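Side-chain contacts in endoglucanase (Fervidobacterium pennivorans DSM 9078, PDB 6KDD), which probably hydrolyses beta-1,4-glucosidic bonds in cellulose and related glucans: residues 128-131 and 132-135; 292-296 and 297-301. All blocks are in the same frame, centred on the assembly; numbering follows the deposited sequence.

Interaction 1. Residues 128-131 and 132-135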
loop_
_atom_site.group_PDB
_atom_site.type_symbol
_atom_site.label_atom_id
_atom_site.label_comp_id
_atom_site.label_asym_id
_atom_site.label_seq_id
_atom_site.Cartn_x
_atom_site.Cartn_y
_atom_site.Cartn_z
ATOM N N LYS A 128 -20.079 1.778 3.318
ATOM C CA LYS A 128 -21.273 2.435 3.835
ATOM C C LYS A 128 -20.881 3.477 4.876
ATOM O O LYS A 128 -21.349 4.608 4.822
ATOM C CB LYS A 128 -22.223 1.428 4.484
ATOM C CG LYS A 128 -23.208 0.804 3.504
ATOM C CD LYS A 128 -24.293 -0.030 4.150
ATOM C CE LYS A 128 -25.221 -0.655 3.133
ATOM N NZ LYS A 128 -25.632 -2.011 3.562
ATOM N N PHE A 129 -20.018 3.072 5.815
ATOM C CA PHE A 129 -19.523 3.959 6.849
ATOM C C PHE A 129 -18.880 5.228 6.285
ATOM O O PHE A 129 -19.136 6.308 6.822
ATOM C CB PHE A 129 -18.577 3.181 7.773
ATOM C CG PHE A 129 -18.221 3.919 9.036
ATOM C CD1 PHE A 129 -17.145 4.803 9.062
ATOM C CD2 PHE A 129 -18.948 3.712 10.203
ATOM C CE1 PHE A 129 -16.827 5.473 10.235
ATOM C CE2 PHE A 129 -18.622 4.379 11.373
ATOM C CZ PHE A 129 -17.551 5.247 11.390
ATOM N N PHE A 130 -18.051 5.111 5.216
ATOM C CA PHE A 130 -17.311 6.256 4.708
ATOM C C PHE A 130 -17.963 6.883 3.461
ATOM O O PHE A 130 -17.330 7.653 2.751
ATOM C CB PHE A 130 -15.822 5.903 4.471
ATOM C CG PHE A 130 -15.048 5.704 5.749
ATOM C CD1 PHE A 130 -14.620 6.794 6.510
ATOM C CD2 PHE A 130 -14.706 4.427 6.185
ATOM C CE1 PHE A 130 -13.919 6.615 7.707
ATOM C CE2 PHE A 130 -13.992 4.252 7.371
ATOM C CZ PHE A 130 -13.597 5.340 8.133
ATOM N N LYS A 131 -19.239 6.609 3.193
ATOM C CA LYS A 131 -19.730 6.938 1.864
ATOM C C LYS A 131 -19.725 8.450 1.654
ATOM O O LYS A 131 -19.501 8.923 0.544
ATOM C CB LYS A 131 -21.106 6.304 1.627
ATOM C CG LYS A 131 -22.219 6.792 2.540
ATOM C CD LYS A 131 -23.599 6.206 2.180
ATOM C CE LYS A 131 -24.518 7.226 1.541
ATOM N NZ LYS A 131 -24.416 7.213 0.063
ATOM N N ASP A 132 -19.932 9.203 2.740
ATOM C CA ASP A 132 -20.147 10.644 2.643
ATOM C C ASP A 132 -18.823 11.401 2.758
ATOM O O ASP A 132 -18.804 12.629 2.693
ATOM C CB ASP A 132 -21.242 11.092 3.627
ATOM C CG ASP A 132 -22.609 10.608 3.154
ATOM O OD1 ASP A 132 -22.900 10.852 1.987
ATOM O OD2 ASP A 132 -23.305 9.881 3.913
ATOM N N TYR A 133 -17.700 10.665 2.842
ATOM C CA TYR A 133 -16.385 11.265 2.994
ATOM C C TYR A 133 -15.932 11.974 1.724
ATOM O O TYR A 133 -16.309 11.581 0.627
ATOM C CB TYR A 133 -15.368 10.204 3.448
ATOM C CG TYR A 133 -15.250 10.210 4.949
ATOM C CD1 TYR A 133 -16.389 10.101 5.744
ATOM C CD2 TYR A 133 -14.043 10.458 5.582
ATOM C CE1 TYR A 133 -16.341 10.199 7.129
ATOM C CE2 TYR A 133 -13.979 10.549 6.970
ATOM C CZ TYR A 133 -15.121 10.379 7.743
ATOM O OH TYR A 133 -15.078 10.460 9.107
ATOM N N PRO A 134 -15.034 12.972 1.834
ATOM C CA PRO A 134 -14.490 13.690 0.672
ATOM C C PRO A 134 -13.783 12.764 -0.324
ATOM O O PRO A 134 -13.446 11.629 0.011
ATOM C CB PRO A 134 -13.525 14.746 1.237
ATOM C CG PRO A 134 -13.623 14.653 2.741
ATOM C CD PRO A 134 -14.471 13.443 3.097
ATOM N N GLU A 135 -13.586 13.246 -1.554
ATOM C CA GLU A 135 -13.064 12.431 -2.646
ATOM C C GLU A 135 -11.591 12.025 -2.432
ATOM O O GLU A 135 -11.059 11.163 -3.141
ATOM C CB GLU A 135 -13.240 13.146 -3.996
ATOM C CG GLU A 135 -12.400 14.393 -4.194
ATOM C CD GLU A 135 -12.549 14.963 -5.607
ATOM O OE1 GLU A 135 -11.756 15.855 -5.982
ATOM O OE2 GLU A 135 -13.455 14.492 -6.352
HETATM O O HOH W 1 -20.044 8.521 5.511
#
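A type I beta turn running from F130 to Y133, placed where helix 112-129 gives way to loop, brings two aromatic rings together as a T-shaped pair. The edge of F130 meets the face of Y133: CD1 of F130 stands over the centre of the tyrosine ring, 3.8 Å from CG of Y133, with the ring planes at 87° and the centroids 4.9 Å apart. F130 turns its CG anti to its own carbonyl carbon (chi1 -71°), which presents the CD1 edge to the tyrosine. The turn itself is closed by Y133 N donating to F130 O at 3.0 Å. A water bridges the end of the helix and the turn, donating to F129 O and accepting from D132 N at 2.9 Å. On the outer side, K131 and D132 run side by side; K131 NZ and D132 OD1 are opposite charges at 4.4 Å, beyond salt-bridge distance, and probably attract only weakly. F129 and Y133 reach helix 78-93, where D89 and K85 hydrogen-bond the tyrosine hydroxyl, while F130 packs inward on L137 and F139 of the barrel strand 137-140.

Interaction 2. Residues 292-296 and 297-301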
loop_
_atom_site.group_PDB
_atom_site.type_symbol
_atom_site.label_atom_id
_atom_site.label_comp_id
_atom_site.label_asym_id
_atom_site.label_seq_id
_atom_site.Cartn_x
_atom_site.Cartn_y
_atom_site.Cartn_z
ATOM N N TYR A 292 5.977 5.107 0.197
ATOM C CA TYR A 292 7.141 4.471 0.766
ATOM C C TYR A 292 6.726 3.500 1.879
ATOM O O TYR A 292 5.832 3.816 2.662
ATOM C CB TYR A 292 8.091 5.545 1.287
ATOM C CG TYR A 292 9.296 4.943 1.968
ATOM C CD1 TYR A 292 10.285 4.311 1.211
ATOM C CD2 TYR A 292 9.423 4.961 3.356
ATOM C CE1 TYR A 292 11.368 3.692 1.832
ATOM C CE2 TYR A 292 10.540 4.409 3.981
ATOM C CZ TYR A 292 11.487 3.748 3.211
ATOM O OH TYR A 292 12.558 3.157 3.805
ATOM N N TRP A 293 7.427 2.360 1.977
ATOM C CA TRP A 293 7.275 1.444 3.114
ATOM C C TRP A 293 8.513 1.534 3.999
ATOM O O TRP A 293 9.574 1.090 3.567
ATOM C CB TRP A 293 7.132 -0.020 2.651
ATOM C CG TRP A 293 6.848 -0.936 3.813
ATOM C CD1 TRP A 293 7.748 -1.669 4.552
ATOM C CD2 TRP A 293 5.551 -1.187 4.388
ATOM N NE1 TRP A 293 7.076 -2.395 5.519
ATOM C CE2 TRP A 293 5.732 -2.133 5.432
ATOM C CE3 TRP A 293 4.249 -0.746 4.088
ATOM C CZ2 TRP A 293 4.665 -2.563 6.236
ATOM C CZ3 TRP A 293 3.186 -1.217 4.843
ATOM C CH2 TRP A 293 3.400 -2.084 5.929
ATOM N N GLU A 294 8.417 2.080 5.225
ATOM C CA GLU A 294 7.221 2.702 5.801
ATOM C C GLU A 294 7.676 3.839 6.718
ATOM O O GLU A 294 8.880 4.166 6.751
ATOM C CB GLU A 294 6.293 1.685 6.482
ATOM C CG GLU A 294 7.026 0.522 7.150
ATOM C CD GLU A 294 7.926 0.843 8.329
ATOM O OE1 GLU A 294 7.753 1.916 8.978
ATOM O OE2 GLU A 294 8.804 0.005 8.611
ATOM N N PHE A 295 6.723 4.471 7.427
ATOM C CA PHE A 295 6.968 5.732 8.116
ATOM C C PHE A 295 7.972 5.607 9.266
ATOM O O PHE A 295 8.984 6.319 9.246
ATOM C CB PHE A 295 5.648 6.315 8.622
ATOM C CG PHE A 295 5.775 7.507 9.543
ATOM C CD1 PHE A 295 6.367 8.690 9.088
ATOM C CD2 PHE A 295 5.208 7.482 10.820
ATOM C CE1 PHE A 295 6.443 9.802 9.923
ATOM C CE2 PHE A 295 5.315 8.576 11.667
ATOM C CZ PHE A 295 5.940 9.735 11.219
ATOM N N CYS A 296 7.705 4.743 10.277
ATOM C CA CYS A 296 8.558 4.776 11.467
ATOM C C CYS A 296 8.973 3.430 12.079
ATOM O O CYS A 296 9.470 3.430 13.222
ATOM C CB CYS A 296 7.916 5.581 12.594
ATOM S SG CYS A 296 6.265 4.982 13.078
ATOM N N ALA A 297 8.851 2.311 11.378
ATOM C CA ALA A 297 9.224 1.041 12.022
ATOM C C ALA A 297 10.530 0.496 11.402
ATOM O O ALA A 297 11.465 1.254 11.198
ATOM C CB ALA A 297 8.076 0.029 11.971
ATOM N N GLY A 298 10.598 -0.806 11.072
ATOM C CA GLY A 298 11.851 -1.417 10.641
ATOM C C GLY A 298 12.409 -0.909 9.307
ATOM O O GLY A 298 13.567 -1.195 8.975
ATOM N N PHE A 299 11.558 -0.280 8.479
ATOM C CA PHE A 299 12.000 0.322 7.226
ATOM C C PHE A 299 11.871 1.837 7.321
ATOM O O PHE A 299 11.889 2.491 6.297
ATOM C CB PHE A 299 11.021 -0.080 6.112
ATOM C CG PHE A 299 11.072 -1.519 5.654
ATOM C CD1 PHE A 299 10.607 -2.565 6.456
ATOM C CD2 PHE A 299 11.496 -1.813 4.376
ATOM C CE1 PHE A 299 10.634 -3.863 5.979
ATOM C CE2 PHE A 299 11.497 -3.106 3.896
ATOM C CZ PHE A 299 11.104 -4.139 4.713
ATOM N N GLY A 300 11.710 2.379 8.541
ATOM C CA GLY A 300 11.223 3.730 8.784
ATOM C C GLY A 300 12.134 4.864 8.272
ATOM O O GLY A 300 13.373 4.749 8.185
ATOM N N ILE A 301 11.495 5.972 7.874
ATOM C CA ILE A 301 12.212 7.212 7.578
ATOM C C ILE A 301 12.048 8.254 8.689
ATOM O O ILE A 301 12.587 9.374 8.572
ATOM C CB ILE A 301 11.772 7.796 6.229
ATOM C CG1 ILE A 301 10.241 7.751 6.059
ATOM C CG2 ILE A 301 12.516 7.061 5.115
ATOM C CD1 ILE A 301 9.783 8.495 4.810
#
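E294 curls its carboxylate toward the chain that follows it and accepts two backbone N-H groups, one on each oxygen. OE1 of E294 accepts a hydrogen bond from A297 N at 2.7 Å through its syn lone pair, and OE2 one from F299 N at 2.8 Å, met from above the carboxylate plane. Both bonds are fairly straight. The bend at chi2 (65°) brings the side chain round to reach them. Both donors belong to a type I beta turn, A297 to G300, closed by G300 N on A297 O. Y292 OH donates to F299 O at 2.7 Å, in the carbonyl plane. I301 N is shared more loosely, with weak bonds to F295 O and E294 O; the latter also receives a CA-H...O contact from G300.

The contact spans the end of strand 289-292, the eighth strand of a TIM barrel, and the loop after it, and the peptide bond between W293 and E294 is cis. W293 directs the CD1 edge of its indole at one face of F299, 3.5 Å from CG of F299, in an edge-to-face pair with planes at 76°. Replacing E294 by an alanine would probably leave the N-H groups of A297 and F299 without their acceptors and let the turn shift. CG2 of I301 lies 3.5 Å from CE2 of Y292, and both side chains also touch L313 and V317 of helix 313-318.

Overall arrangement
Interaction 1 and interaction 2 each show a short chain reversal fixed by local bonds plus one edge-to-face aromatic pair, yet they serve different parts of the same barrel. Their centres are 28 Å apart and their nearest atoms about 18 Å, so they do not meet. Residues 128-135 connect helix 112-129 to strand 137-140, at the end where strands begin; residues 292-301 follow strand 289-292, at the opposite end, where TIM-barrel enzymes carry their active sites. Accordingly, the side chain of W293 lies about 4 Å from bound glycerol and Tris, probably from the crystallisation liquor but consistent with a pocket, whereas the side chain of Y133 sits about 9 Å from a nickel ion.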